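Local coordinates for MexT protein (Pseudomonas aeruginosa, PDB 6L33) that activates transcription of the MexEF-OprN efflux pump as a LysR-type regulator, here seen as its regulatory domain without the DNA-binding part, at the interface of chains A and B. Residues are numbered along the deposited sequence; one frame, centred on the assembly and turned at random. Chains: chain A/B, MexT protein.

The interface of chains A and B. Residues chain A 16, 19, 41-43; chain B 134-136.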
loop_
_atom_site.group_PDB
_atom_site.type_symbol
_atom_site.label_atom_id
_atom_site.label_comp_id
_atom_site.label_asym_id
_atom_site.label_seq_id
_atom_site.Cartn_x
_atom_site.Cartn_y
_atom_site.Cartn_z
ATOM N N ASP A 16 1.571 -5.779 -2.092
ATOM C CA ASP A 16 2.203 -4.494 -1.806
ATOM C C ASP A 16 3.622 -4.438 -2.361
ATOM O O ASP A 16 4.037 -3.414 -2.916
ATOM C CB ASP A 16 2.200 -4.225 -0.300
ATOM C CG ASP A 16 2.513 -2.774 0.036
ATOM O OD1 ASP A 16 3.693 -2.372 -0.081
ATOM O OD2 ASP A 16 1.580 -2.032 0.414
ATOM N N GLU A 19 3.352 -3.993 -6.271
ATOM C CA GLU A 19 2.937 -2.634 -6.607
ATOM C C GLU A 19 4.054 -1.637 -6.333
ATOM O O GLU A 19 4.232 -0.667 -7.079
ATOM C CB GLU A 19 1.682 -2.260 -5.816
ATOM C CG GLU A 19 1.149 -0.869 -6.124
ATOM C CD GLU A 19 -0.218 -0.613 -5.517
ATOM O OE1 GLU A 19 -0.522 0.559 -5.208
ATOM O OE2 GLU A 19 -0.991 -1.579 -5.349
ATOM N N VAL A 41 -5.745 -1.043 -10.767
ATOM C CA VAL A 41 -4.897 -1.836 -9.884
ATOM C C VAL A 41 -5.621 -1.993 -8.555
ATOM O O VAL A 41 -6.005 -0.998 -7.928
ATOM C CB VAL A 41 -3.518 -1.191 -9.682
ATOM C CG1 VAL A 41 -2.680 -2.029 -8.729
ATOM C CG2 VAL A 41 -2.807 -1.018 -11.013
ATOM N N ARG A 42 -5.808 -3.237 -8.129
ATOM C CA ARG A 42 -6.374 -3.548 -6.825
ATOM C C ARG A 42 -5.277 -4.078 -5.912
ATOM O O ARG A 42 -4.442 -4.885 -6.332
ATOM C CB ARG A 42 -7.502 -4.578 -6.938
ATOM C CG ARG A 42 -8.679 -4.133 -7.792
ATOM C CD ARG A 42 -9.470 -3.023 -7.117
ATOM N NE ARG A 42 -9.747 -3.309 -5.712
ATOM C CZ ARG A 42 -10.772 -4.037 -5.282
ATOM N NH1 ARG A 42 -10.942 -4.245 -3.984
ATOM N NH2 ARG A 42 -11.630 -4.559 -6.148
ATOM N N ARG A 43 -5.278 -3.616 -4.666
ATOM C CA ARG A 43 -4.318 -4.078 -3.676
ATOM C C ARG A 43 -4.842 -5.348 -3.020
ATOM O O ARG A 43 -5.973 -5.378 -2.526
ATOM C CB ARG A 43 -4.065 -2.999 -2.622
ATOM C CG ARG A 43 -2.901 -3.305 -1.691
ATOM C CD ARG A 43 -2.467 -2.070 -0.919
ATOM N NE ARG A 43 -1.511 -2.394 0.136
ATOM C CZ ARG A 43 -1.851 -2.867 1.331
ATOM N NH1 ARG A 43 -3.128 -3.071 1.625
ATOM N NH2 ARG A 43 -0.915 -3.136 2.232
ATOM N N VAL B 134 -5.472 3.539 -8.893
ATOM C CA VAL B 134 -4.511 2.901 -7.998
ATOM C C VAL B 134 -5.126 2.820 -6.607
ATOM O O VAL B 134 -5.966 3.660 -6.253
ATOM C CB VAL B 134 -3.174 3.657 -7.985
ATOM C CG1 VAL B 134 -2.560 3.657 -9.380
ATOM C CG2 VAL B 134 -3.370 5.073 -7.481
ATOM N N PRO B 135 -4.753 1.835 -5.792
ATOM C CA PRO B 135 -5.377 1.662 -4.472
ATOM C C PRO B 135 -4.704 2.405 -3.325
ATOM O O PRO B 135 -5.100 2.196 -2.174
ATOM C CB PRO B 135 -5.264 0.146 -4.261
ATOM C CG PRO B 135 -3.992 -0.223 -4.962
ATOM C CD PRO B 135 -3.838 0.726 -6.124
ATOM N N GLN B 136 -3.719 3.260 -3.589
ATOM C CA GLN B 136 -3.006 3.942 -2.520
ATOM C C GLN B 136 -2.429 5.248 -3.044
ATOM O O GLN B 136 -2.414 5.511 -4.249
ATOM C CB GLN B 136 -1.888 3.071 -1.946
ATOM C CG GLN B 136 -0.717 2.897 -2.892
ATOM C CD GLN B 136 0.184 1.750 -2.493
ATOM O OE1 GLN B 136 -0.230 0.846 -1.769
ATOM N NE2 GLN B 136 1.425 1.779 -2.965
#
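Helix 16-21 and the end of strand 38-43 of chain A meet the loop of chain B that follows strand 129-134. Both chains are the regulatory domain of a LysR-type regulator, with the periplasmic-binding-protein-like fold of that family. The two-fold interface repeats this patch with the chains exchanged. Such domains commonly pair antiparallel in the family, and this pair probably reflects that dimer. B:Pro135 is the wedge. Its ring enters between A:Glu19 on the helix and the strand residues A:Val41 and A:Arg43. CG of B:Pro135 lies 3.6 Å from CB of A:Arg43, at the root of that side chain. CD of B:Pro135 faces the strand backbone, 3.3 Å from the carbonyl O of A:Val41. The carboxylate of A:Glu19 meets the ring on the side away from the A:Val41 carbonyl, with CG of B:Pro135 3.3 Å from OE2 of A:Glu19. A:Glu19 and B:Gln136 approach from opposite directions. OE1 of A:Glu19 comes over the face of the B:Gln136 amide, and the carboxylate and amide planes are turned 39° apart. The approach is closer than normal, so its exact spacing is doubtful. A:Arg43 reaches past the ring to A:Asp16 of its own chain. CG stands anti to the backbone N (chi1 -170°), and the chain runs extended to NE. The guanidinium grips A:Asp16 side-on: NE and NH2 both donate to the carboxylate OD2. NE of A:Arg43 lies 3.1 Å from OD2 of A:Asp16. OD2 lies in the guanidinium plane and meets NE with its anti lone pair. This salt bridge ties strand to helix and should limit swinging of the arginine. The amide of B:Gln136 lies near the bridge, with OE1 of B:Gln136 3.8 Å from CD of A:Arg43.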